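Local coordinates for superkiller protein 7 (Saccharomyces cerevisiae, PDB 4ZKE) that binds GTP and probably links the Ski complex to the exosome in cytoplasmic mRNA decay, at residues H16-T21 against H266-I271; I136-D141 against I176-A181; I317-E322 against F374-G379. All coordinates share one frame; numbering follows the deposited sequence.

Interaction 1: residues H16-T21 against H266-I271; sequences HPLNLT and HNMNKI
Leu18 and Leu20 meet Met268 and Asn267, so the first strand of the GTPase domain is packed against the C-terminal end of helix 256-267 and the turn after it. Two side chains come from each segment. The branch methyl CD2 of Leu18 approaches O of Met268 tightly, at 3.0 Å, a carbon-to-carbonyl contact. The Met268 chain bends at both chi2 and chi3. The second bend (chi3 113°) brings the methyl CE back to the strand, where it lies 3.6 Å from CB of Leu18. CE is equally close to the backbone O of Leu18, so the methyl sits against the strand itself. Leu20 and Asn267 run obliquely across one another. CD1 of Leu20 rests on the amide carbon CG of Asn267, 3.8 Å away, and lies beside CB of the same residue. In Asn267 the amide group extends opposite the backbone N (chi1 -164°) and reaches the strand. Its ND2 is 2.9 Å from the backbone O of Asn19. The same ND2 donates to a water at 2.9 Å. That water in turn makes a weak bond to O of Leu18, at 3.0 Å. The bond from CA to CB of Asn19 points away from the helix segment. Its ND2 donates to OG1 of Thr21 at 2.9 Å, with the hydroxyl oxygen almost exactly in the amide plane. Its OD1 is taken by the hydroxyls of Thr103 and Thr105 on the neighbouring strand 102-108. Ending the inverse gamma turn centred on Asn269, Lys270 forms a salt bridge with Glu130. Asn267 thus does double duty: its carbons pack on Leu20, and its ND2 gives the buried amide polar neighbours within a mostly apolar contact.

Interaction 2: residues I136-D141 against I176-A181; sequences IDCNYD and ILLNKA. With GTP (guanosine-5'-triphosphate), chain C.
Three groups grip NZ of Lys180: the carboxylate of Asp137, the ribose of GTP and the backbone O of Asn29. Lys180 belongs to the NKXD motif of P-loop GTPases, here Asn179 to Asp182, at the end of a parallel strand. NZ makes a salt bridge to OD2 of Asp137 at 2.9 Å. It comes from above the carboxylate, 55° out of its plane. NZ also donates to the ribose O4' of GTP at 3.1 Å. Beyond CG the lysine chain is extended, and CG lies 3.7 Å from C6 of the guanine. The aliphatic part therefore runs between the base and Asp137. The carboxylate is held at its other oxygen too. OD1 of Asp137 accepts from the backbone N of Asn139 at 2.9 Å, an Asx turn that fixes the group for the lysine. The side chain of Asn179 reaches two loops: its ND2 donates to O of Ala30 and its OD1 accepts from N of Gly220. This ties the motif to the phosphate-binding loop and to the loop after strand 213-217. Asp182, the last residue of the motif, bonds to GTP through OD1. Behind the site the two strands pair in parallel. N of Ile136 donates to O of Leu177 at 3.0 Å, and O of Ile136 accepts from N of Asn179 at 2.8 Å. The ladder ends with N of Cys138 donating to O of Asn179. On the sheet face turned to helix 188-204, Ile136 and Ile176 lie side by side with CD1 and CG2 3.5 Å apart. Just past the strand, SG of Cys138 touches CB of Leu178 at 3.7 Å.

Interaction 3: residues I317-E322 against F374-G379; sequences IHTQYE and FHIRKG
Ile376 and Ile317 pack together in the domain II beta barrel, where the loop before strand 381-384 passes strand 314-318. The touching parts of the two segments run 82° apart, and the two isoleucine side chains also cross at about a right angle. From CB of Ile376 the chain divides. The branch methyl CG2 goes to CG2 of Ile317, at 4.1 Å. The other arm starts with CG1, which lies equally close to that methyl of Ile317. It ends at CD1, which touches CD1 of Ile317 at 3.9 Å and also reaches CG2 of Ile317, at 4.0 Å. CG1 of Ile376 stands opposite the carbonyl carbon (chi1 -61°), and the arm is then extended to CD1. The methyl CG2 of Ile317 thus meets all three outer carbons of Ile376. Leu300 and Ile283, from two other strands of the barrel, touch both isoleucines and make the contact part of a larger apolar cluster. Thr319 adds a second point of contact just past the strand. Its methyl CG2 faces O of His375 at 3.7 Å. The backbone here also bonds to the region of strand 469-473: O of Thr319 accepts from ND2 of Asn470, and Gln320 pairs through its backbone with Ala468. On the loop, Gly379 has a positive phi of 95°, a conformation readily adopted by glycine. Its backbone bonds to Ile283, so the loop is also fastened to the first strand of the barrel. OG1 of Thr319, set between the backbone N and the carbonyl carbon, donates to O of Tyr321 at 2.8 Å, in the carbonyl plane and on a lone pair.

How the interactions relate
From the N terminus, 16-21 comes first and leads into strand 18-25; it opens the long loop of interaction 1. Interaction 2 opens and closes within that loop: 136-141 is joined by 176-181 after 34 intervening residues. Segment 266-271 then closes interaction 1. Both contacts reach the same sheet, in which strands 18-25 and 131-137 are neighbours, but their centres are 31 Å apart. Interaction 2 lies at the nucleotide; interaction 1 ties the sheet to the domain's last helix. Interaction 3 follows in series and crosses neither. Its segments, 317-322 and 374-379, close a loop within the domain II barrel, on the opposite side of the chain's centre from interaction 2.

Interaction 1: residues H16-T21 against H266-I271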
loop_
_atom_site.group_PDB
_atom_site.type_symbol
_atom_site.label_atom_id
_atom_site.label_comp_id
_atom_site.label_asym_id
_atom_site.label_seq_id
_atom_site.Cartn_x
_atom_site.Cartn_y
_atom_site.Cartn_z
ATOM N N HIS A 16 -8.592 -9.989 -18.823
ATOM C CA HIS A 16 -7.835 -9.587 -17.642
ATOM C C HIS A 16 -8.698 -9.721 -16.388
ATOM O O HIS A 16 -9.767 -9.114 -16.307
ATOM C CB HIS A 16 -7.340 -8.145 -17.793
ATOM C CG HIS A 16 -6.361 -7.724 -16.740
ATOM N ND1 HIS A 16 -5.251 -8.474 -16.413
ATOM C CD2 HIS A 16 -6.319 -6.626 -15.948
ATOM C CE1 HIS A 16 -4.571 -7.859 -15.462
ATOM N NE2 HIS A 16 -5.197 -6.735 -15.162
ATOM N N PRO A 17 -8.245 -10.518 -15.403
ATOM C CA PRO A 17 -9.067 -10.688 -14.198
ATOM C C PRO A 17 -9.181 -9.407 -13.373
ATOM O O PRO A 17 -8.234 -8.623 -13.312
ATOM C CB PRO A 17 -8.326 -11.781 -13.418
ATOM C CG PRO A 17 -6.920 -11.695 -13.882
ATOM C CD PRO A 17 -6.987 -11.282 -15.322
ATOM N N LEU A 18 -10.339 -9.202 -12.754
ATOM C CA LEU A 18 -10.578 -8.023 -11.927
ATOM C C LEU A 18 -9.946 -8.188 -10.546
ATOM O O LEU A 18 -10.225 -9.153 -9.831
ATOM C CB LEU A 18 -12.080 -7.758 -11.796
ATOM C CG LEU A 18 -12.739 -7.017 -12.964
ATOM C CD1 LEU A 18 -12.477 -7.711 -14.294
ATOM C CD2 LEU A 18 -14.234 -6.882 -12.722
ATOM N N ASN A 19 -9.098 -7.234 -10.178
ATOM C CA ASN A 19 -8.328 -7.328 -8.945
ATOM C C ASN A 19 -8.961 -6.596 -7.769
ATOM O O ASN A 19 -9.561 -5.536 -7.933
ATOM C CB ASN A 19 -6.921 -6.782 -9.174
ATOM C CG ASN A 19 -6.072 -6.826 -7.922
ATOM O OD1 ASN A 19 -5.453 -7.844 -7.617
ATOM N ND2 ASN A 19 -6.038 -5.719 -7.189
ATOM N N LEU A 20 -8.820 -7.185 -6.586
ATOM C CA LEU A 20 -9.122 -6.515 -5.328
ATOM C C LEU A 20 -7.854 -6.516 -4.484
ATOM O O LEU A 20 -7.180 -7.542 -4.381
ATOM C CB LEU A 20 -10.262 -7.211 -4.585
ATOM C CG LEU A 20 -10.697 -6.556 -3.272
ATOM C CD1 LEU A 20 -11.778 -5.516 -3.515
ATOM C CD2 LEU A 20 -11.170 -7.607 -2.284
ATOM N N THR A 21 -7.531 -5.371 -3.888
ATOM C CA THR A 21 -6.331 -5.243 -3.064
ATOM C C THR A 21 -6.692 -5.056 -1.597
ATOM O O THR A 21 -7.460 -4.160 -1.236
ATOM C CB THR A 21 -5.446 -4.073 -3.533
ATOM O OG1 THR A 21 -4.972 -4.347 -4.855
ATOM C CG2 THR A 21 -4.244 -3.876 -2.604
ATOM N N HIS A 266 -18.214 -8.599 -5.157
ATOM C CA HIS A 266 -18.932 -7.339 -5.339
ATOM C C HIS A 266 -18.092 -6.324 -6.106
ATOM O O HIS A 266 -18.619 -5.361 -6.660
ATOM C CB HIS A 266 -19.343 -6.755 -3.987
ATOM C CG HIS A 266 -20.308 -7.613 -3.230
ATOM N ND1 HIS A 266 -20.753 -7.293 -1.965
ATOM C CD2 HIS A 266 -20.912 -8.779 -3.558
ATOM C CE1 HIS A 266 -21.589 -8.226 -1.546
ATOM N NE2 HIS A 266 -21.703 -9.139 -2.494
ATOM N N ASN A 267 -16.783 -6.543 -6.128
ATOM C CA ASN A 267 -15.877 -5.675 -6.866
ATOM C C ASN A 267 -15.947 -5.949 -8.365
ATOM O O ASN A 267 -15.522 -5.127 -9.172
ATOM C CB ASN A 267 -14.447 -5.862 -6.366
ATOM C CG ASN A 267 -13.527 -4.742 -6.796
ATOM O OD1 ASN A 267 -13.830 -3.564 -6.604
ATOM N ND2 ASN A 267 -12.396 -5.103 -7.391
ATOM N N MET A 268 -16.481 -7.111 -8.728
ATOM C CA MET A 268 -16.602 -7.510 -10.128
ATOM C C MET A 268 -17.416 -6.496 -10.923
ATOM O O MET A 268 -17.060 -6.143 -12.048
ATOM C CB MET A 268 -17.255 -8.890 -10.240
ATOM C CG MET A 268 -16.481 -10.016 -9.574
ATOM S SD MET A 268 -15.118 -10.628 -10.578
ATOM C CE MET A 268 -13.729 -10.115 -9.583
ATOM N N ASN A 269 -18.513 -6.033 -10.335
ATOM C CA ASN A 269 -19.371 -5.051 -10.984
ATOM C C ASN A 269 -18.785 -3.651 -10.867
ATOM O O ASN A 269 -19.401 -2.757 -10.287
ATOM C CB ASN A 269 -20.777 -5.086 -10.382
ATOM C CG ASN A 269 -21.427 -6.454 -10.495
ATOM O OD1 ASN A 269 -21.893 -6.848 -11.565
ATOM N ND2 ASN A 269 -21.466 -7.183 -9.385
ATOM N N LYS A 270 -17.589 -3.474 -11.420
ATOM C CA LYS A 270 -16.889 -2.197 -11.372
ATOM C C LYS A 270 -16.620 -1.689 -12.785
ATOM O O LYS A 270 -16.248 -2.460 -13.670
ATOM C CB LYS A 270 -15.580 -2.339 -10.593
ATOM C CG LYS A 270 -14.911 -1.018 -10.241
ATOM C CD LYS A 270 -13.954 -1.169 -9.060
ATOM C CE LYS A 270 -12.513 -1.365 -9.507
ATOM N NZ LYS A 270 -11.588 -1.514 -8.343
ATOM N N ILE A 271 -16.821 -0.392 -12.992
ATOM C CA ILE A 271 -16.639 0.211 -14.308
ATOM C C ILE A 271 -15.154 0.250 -14.657
ATOM O O ILE A 271 -14.350 0.822 -13.919
ATOM C CB ILE A 271 -17.208 1.647 -14.378
ATOM C CG1 ILE A 271 -18.629 1.714 -13.810
ATOM C CG2 ILE A 271 -17.213 2.139 -15.819
ATOM C CD1 ILE A 271 -18.965 3.054 -13.186
HETATM O O HOH W 1 -12.233 -7.999 -7.856
#

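Interaction 2: residues I136-D141 against I176-A181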
loop_
_atom_site.group_PDB
_atom_site.type_symbol
_atom_site.label_atom_id
_atom_site.label_comp_id
_atom_site.label_asym_id
_atom_site.label_seq_id
_atom_site.Cartn_x
_atom_site.Cartn_y
_atom_site.Cartn_z
ATOM N N ILE A 136 -5.481 -6.445 15.252
ATOM C CA ILE A 136 -5.344 -6.002 16.635
ATOM C C ILE A 136 -5.112 -7.169 17.586
ATOM O O ILE A 136 -5.819 -8.179 17.540
ATOM C CB ILE A 136 -6.592 -5.218 17.074
ATOM C CG1 ILE A 136 -6.739 -3.969 16.205
ATOM C CG2 ILE A 136 -6.507 -4.832 18.551
ATOM C CD1 ILE A 136 -8.050 -3.276 16.357
ATOM N N ASP A 137 -4.110 -7.012 18.447
ATOM C CA ASP A 137 -3.781 -8.008 19.460
ATOM C C ASP A 137 -4.715 -7.862 20.659
ATOM O O ASP A 137 -4.690 -6.849 21.361
ATOM C CB ASP A 137 -2.322 -7.861 19.898
ATOM C CG ASP A 137 -1.836 -9.035 20.728
ATOM O OD1 ASP A 137 -2.676 -9.788 21.266
ATOM O OD2 ASP A 137 -0.604 -9.203 20.847
ATOM N N CYS A 138 -5.530 -8.885 20.889
ATOM C CA CYS A 138 -6.525 -8.846 21.952
ATOM C C CYS A 138 -6.066 -9.553 23.224
ATOM O O CYS A 138 -6.838 -9.694 24.172
ATOM C CB CYS A 138 -7.826 -9.470 21.463
ATOM S SG CYS A 138 -8.610 -8.559 20.140
ATOM N N ASN A 139 -4.814 -9.995 23.242
ATOM C CA ASN A 139 -4.250 -10.622 24.427
ATOM C C ASN A 139 -4.311 -9.661 25.608
ATOM O O ASN A 139 -4.418 -8.447 25.426
ATOM C CB ASN A 139 -2.807 -11.059 24.166
ATOM C CG ASN A 139 -2.234 -11.904 25.293
ATOM O OD1 ASN A 139 -2.971 -12.497 26.082
ATOM N ND2 ASN A 139 -0.908 -11.964 25.368
ATOM N N TYR A 140 -4.257 -10.208 26.817
ATOM C CA TYR A 140 -4.340 -9.393 28.019
ATOM C C TYR A 140 -3.174 -8.416 28.080
ATOM O O TYR A 140 -2.055 -8.748 27.690
ATOM C CB TYR A 140 -4.364 -10.278 29.265
ATOM C CG TYR A 140 -5.540 -11.227 29.297
ATOM C CD1 TYR A 140 -6.834 -10.748 29.462
ATOM C CD2 TYR A 140 -5.360 -12.597 29.155
ATOM C CE1 TYR A 140 -7.916 -11.606 29.489
ATOM C CE2 TYR A 140 -6.438 -13.466 29.181
ATOM C CZ TYR A 140 -7.714 -12.961 29.347
ATOM O OH TYR A 140 -8.793 -13.811 29.373
ATOM N N ASP A 141 -3.473 -7.200 28.531
ATOM C CA ASP A 141 -2.484 -6.139 28.746
ATOM C C ASP A 141 -1.959 -5.528 27.442
ATOM O O ASP A 141 -1.587 -4.358 27.418
ATOM C CB ASP A 141 -1.309 -6.654 29.588
ATOM C CG ASP A 141 -1.756 -7.291 30.894
ATOM O OD1 ASP A 141 -2.780 -6.843 31.458
ATOM O OD2 ASP A 141 -1.078 -8.234 31.360
ATOM N N ILE A 176 -11.850 -5.235 10.769
ATOM C CA ILE A 176 -11.041 -5.254 11.977
ATOM C C ILE A 176 -10.928 -6.683 12.483
ATOM O O ILE A 176 -11.919 -7.276 12.917
ATOM C CB ILE A 176 -11.627 -4.361 13.090
ATOM C CG1 ILE A 176 -11.817 -2.931 12.580
ATOM C CG2 ILE A 176 -10.717 -4.371 14.314
ATOM C CD1 ILE A 176 -13.209 -2.646 12.057
ATOM N N LEU A 177 -9.718 -7.231 12.421
ATOM C CA LEU A 177 -9.465 -8.582 12.899
ATOM C C LEU A 177 -9.037 -8.548 14.358
ATOM O O LEU A 177 -7.955 -8.070 14.696
ATOM C CB LEU A 177 -8.401 -9.277 12.047
ATOM C CG LEU A 177 -8.802 -9.623 10.611
ATOM C CD1 LEU A 177 -7.662 -10.340 9.894
ATOM C CD2 LEU A 177 -10.067 -10.470 10.573
ATOM N N LEU A 178 -9.921 -9.043 15.215
ATOM C CA LEU A 178 -9.645 -9.187 16.633
ATOM C C LEU A 178 -8.820 -10.457 16.840
ATOM O O LEU A 178 -9.364 -11.539 17.064
ATOM C CB LEU A 178 -10.957 -9.228 17.416
ATOM C CG LEU A 178 -11.855 -7.994 17.251
ATOM C CD1 LEU A 178 -13.095 -8.116 18.121
ATOM C CD2 LEU A 178 -11.115 -6.702 17.566
ATOM N N ASN A 179 -7.502 -10.304 16.756
ATOM C CA ASN A 179 -6.586 -11.434 16.625
ATOM C C ASN A 179 -6.077 -11.978 17.964
ATOM O O ASN A 179 -6.264 -11.355 19.015
ATOM C CB ASN A 179 -5.395 -11.018 15.749
ATOM C CG ASN A 179 -4.633 -12.203 15.178
ATOM O OD1 ASN A 179 -5.169 -13.303 15.043
ATOM N ND2 ASN A 179 -3.367 -11.979 14.842
ATOM N N LYS A 180 -5.434 -13.143 17.903
ATOM C CA LYS A 180 -4.883 -13.817 19.078
ATOM C C LYS A 180 -5.975 -14.135 20.092
ATOM O O LYS A 180 -5.746 -14.085 21.301
ATOM C CB LYS A 180 -3.789 -12.971 19.735
ATOM C CG LYS A 180 -2.694 -12.522 18.789
ATOM C CD LYS A 180 -1.393 -12.265 19.532
ATOM C CE LYS A 180 -0.389 -11.545 18.663
ATOM N NZ LYS A 180 0.846 -11.211 19.420
ATOM N N ALA A 181 -7.159 -14.467 19.590
ATOM C CA ALA A 181 -8.285 -14.813 20.447
ATOM C C ALA A 181 -7.984 -16.063 21.277
ATOM O O ALA A 181 -8.585 -16.274 22.330
ATOM C CB ALA A 181 -9.538 -15.019 19.612
HETATM P PG GTP C . 5.281 -6.776 12.714
HETATM O O1G GTP C . 5.804 -7.381 11.435
HETATM O O2G GTP C . 6.451 -6.288 13.533
HETATM O O3G GTP C . 4.354 -5.617 12.431
HETATM O O3B GTP C . 4.502 -7.900 13.563
HETATM P PB GTP C . 3.214 -8.641 12.950
HETATM O O1B GTP C . 3.507 -9.045 11.523
HETATM O O2B GTP C . 1.986 -7.765 13.015
HETATM O O3A GTP C . 2.998 -9.957 13.857
HETATM P PA GTP C . 3.869 -11.312 13.749
HETATM O O1A GTP C . 3.299 -12.172 12.652
HETATM O O2A GTP C . 5.343 -11.053 13.544
HETATM O "O5'" GTP C . 3.621 -12.031 15.168
HETATM C "C5'" GTP C . 4.069 -11.478 16.387
HETATM C "C4'" GTP C . 4.145 -12.596 17.421
HETATM O "O4'" GTP C . 2.828 -12.959 17.781
HETATM C "C3'" GTP C . 4.828 -13.842 16.888
HETATM O "O3'" GTP C . 5.745 -14.326 17.839
HETATM C "C2'" GTP C . 3.718 -14.850 16.690
HETATM O "O2'" GTP C . 4.144 -16.153 17.017
HETATM C "C1'" GTP C . 2.618 -14.349 17.614
HETATM N N9 GTP C . 1.277 -14.559 17.048
HETATM C C8 GTP C . 0.791 -14.101 15.852
HETATM N N7 GTP C . -0.495 -14.511 15.732
HETATM C C5 GTP C . -0.835 -15.207 16.842
HETATM C C6 GTP C . -2.009 -15.842 17.243
HETATM O O6 GTP C . -3.012 -15.835 16.528
HETATM N N1 GTP C . -2.040 -16.490 18.457
HETATM C C2 GTP C . -0.924 -16.504 19.266
HETATM N N2 GTP C . -0.955 -17.127 20.438
HETATM N N3 GTP C . 0.231 -15.875 18.864
HETATM C C4 GTP C . 0.275 -15.242 17.673
#

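Interaction 3: residues I317-E322 against F374-G379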
loop_
_atom_site.group_PDB
_atom_site.type_symbol
_atom_site.label_atom_id
_atom_site.label_comp_id
_atom_site.label_asym_id
_atom_site.label_seq_id
_atom_site.Cartn_x
_atom_site.Cartn_y
_atom_site.Cartn_z
ATOM N N ILE A 317 10.955 8.232 -18.496
ATOM C CA ILE A 317 11.206 8.044 -17.072
ATOM C C ILE A 317 11.559 9.388 -16.454
ATOM O O ILE A 317 12.563 9.998 -16.817
ATOM C CB ILE A 317 12.344 7.036 -16.807
ATOM C CG1 ILE A 317 11.998 5.676 -17.417
ATOM C CG2 ILE A 317 12.593 6.896 -15.303
ATOM C CD1 ILE A 317 13.118 4.653 -17.343
ATOM N N HIS A 318 10.734 9.839 -15.516
ATOM C CA HIS A 318 10.951 11.121 -14.855
ATOM C C HIS A 318 11.428 10.920 -13.424
ATOM O O HIS A 318 10.727 10.334 -12.599
ATOM C CB HIS A 318 9.669 11.952 -14.878
ATOM C CG HIS A 318 9.290 12.422 -16.246
ATOM N ND1 HIS A 318 9.692 13.639 -16.752
ATOM C CD2 HIS A 318 8.563 11.830 -17.223
ATOM C CE1 HIS A 318 9.221 13.781 -17.979
ATOM N NE2 HIS A 318 8.532 12.697 -18.287
ATOM N N THR A 319 12.631 11.407 -13.140
ATOM C CA THR A 319 13.232 11.236 -11.827
ATOM C C THR A 319 12.790 12.317 -10.853
ATOM O O THR A 319 12.235 13.343 -11.247
ATOM C CB THR A 319 14.767 11.259 -11.898
ATOM O OG1 THR A 319 15.211 12.588 -12.195
ATOM C CG2 THR A 319 15.275 10.296 -12.960
ATOM N N GLN A 320 13.061 12.077 -9.575
ATOM C CA GLN A 320 12.759 13.045 -8.536
ATOM C C GLN A 320 13.843 14.116 -8.514
ATOM O O GLN A 320 13.601 15.248 -8.095
ATOM C CB GLN A 320 12.634 12.355 -7.177
ATOM C CG GLN A 320 11.325 12.663 -6.481
ATOM C CD GLN A 320 10.118 12.294 -7.325
ATOM O OE1 GLN A 320 9.729 11.129 -7.414
ATOM N NE2 GLN A 320 9.521 13.297 -7.955
ATOM N N TYR A 321 15.040 13.745 -8.961
ATOM C CA TYR A 321 16.063 14.726 -9.304
ATOM C C TYR A 321 15.466 15.666 -10.348
ATOM O O TYR A 321 15.146 15.246 -11.459
ATOM C CB TYR A 321 17.328 14.051 -9.836
ATOM C CG TYR A 321 18.564 14.322 -9.005
ATOM C CD1 TYR A 321 19.300 15.488 -9.177
ATOM C CD2 TYR A 321 18.998 13.408 -8.052
ATOM C CE1 TYR A 321 20.433 15.739 -8.421
ATOM C CE2 TYR A 321 20.131 13.649 -7.291
ATOM C CZ TYR A 321 20.845 14.817 -7.481
ATOM O OH TYR A 321 21.976 15.076 -6.731
ATOM N N GLU A 322 15.341 16.938 -9.979
ATOM C CA GLU A 322 14.420 17.876 -10.629
ATOM C C GLU A 322 14.365 17.827 -12.158
ATOM O O GLU A 322 13.277 17.835 -12.737
ATOM C CB GLU A 322 14.766 19.305 -10.196
ATOM C CG GLU A 322 13.886 20.373 -10.834
ATOM C CD GLU A 322 13.694 21.587 -9.941
ATOM O OE1 GLU A 322 14.541 21.818 -9.050
ATOM O OE2 GLU A 322 12.691 22.308 -10.129
ATOM N N PHE A 374 22.805 7.872 -15.024
ATOM C CA PHE A 374 21.473 8.200 -14.534
ATOM C C PHE A 374 21.182 7.547 -13.191
ATOM O O PHE A 374 21.693 6.464 -12.900
ATOM C CB PHE A 374 20.415 7.770 -15.553
ATOM C CG PHE A 374 20.477 6.321 -15.924
ATOM C CD1 PHE A 374 19.781 5.381 -15.190
ATOM C CD2 PHE A 374 21.217 5.900 -17.019
ATOM C CE1 PHE A 374 19.827 4.051 -15.530
ATOM C CE2 PHE A 374 21.269 4.567 -17.363
ATOM C CZ PHE A 374 20.574 3.640 -16.618
ATOM N N HIS A 375 20.350 8.213 -12.393
ATOM C CA HIS A 375 19.924 7.697 -11.098
ATOM C C HIS A 375 18.402 7.627 -11.036
ATOM O O HIS A 375 17.727 8.635 -10.817
ATOM C CB HIS A 375 20.465 8.579 -9.972
ATOM C CG HIS A 375 21.213 7.828 -8.913
ATOM N ND1 HIS A 375 21.875 6.643 -9.154
ATOM C CD2 HIS A 375 21.411 8.109 -7.604
ATOM C CE1 HIS A 375 22.444 6.224 -8.038
ATOM N NE2 HIS A 375 22.177 7.096 -7.082
ATOM N N ILE A 376 17.871 6.426 -11.236
ATOM C CA ILE A 376 16.439 6.197 -11.184
ATOM C C ILE A 376 16.122 5.554 -9.844
ATOM O O ILE A 376 16.660 4.497 -9.516
ATOM C CB ILE A 376 15.972 5.307 -12.354
ATOM C CG1 ILE A 376 16.275 5.998 -13.688
ATOM C CG2 ILE A 376 14.484 4.985 -12.237
ATOM C CD1 ILE A 376 16.115 5.106 -14.898
ATOM N N ARG A 377 15.261 6.207 -9.070
ATOM C CA ARG A 377 14.974 5.795 -7.697
ATOM C C ARG A 377 13.514 5.397 -7.506
ATOM O O ARG A 377 12.677 5.641 -8.377
ATOM C CB ARG A 377 15.339 6.927 -6.733
ATOM C CG ARG A 377 16.841 7.158 -6.608
ATOM C CD ARG A 377 17.202 8.638 -6.589
ATOM N NE ARG A 377 16.885 9.282 -5.315
ATOM C CZ ARG A 377 17.674 9.261 -4.243
ATOM N NH1 ARG A 377 18.835 8.619 -4.274
ATOM N NH2 ARG A 377 17.300 9.882 -3.133
ATOM N N LYS A 378 13.212 4.782 -6.365
ATOM C CA LYS A 378 11.837 4.409 -6.040
ATOM C C LYS A 378 10.979 5.655 -5.973
ATOM O O LYS A 378 11.419 6.687 -5.468
ATOM C CB LYS A 378 11.747 3.670 -4.705
ATOM C CG LYS A 378 12.816 2.626 -4.454
ATOM C CD LYS A 378 12.384 1.613 -3.387
ATOM C CE LYS A 378 11.764 2.262 -2.152
ATOM N NZ LYS A 378 11.163 1.243 -1.240
ATOM N N GLY A 379 9.752 5.552 -6.468
ATOM C CA GLY A 379 8.822 6.663 -6.424
ATOM C C GLY A 379 8.831 7.471 -7.705
ATOM O O GLY A 379 7.959 8.316 -7.919
#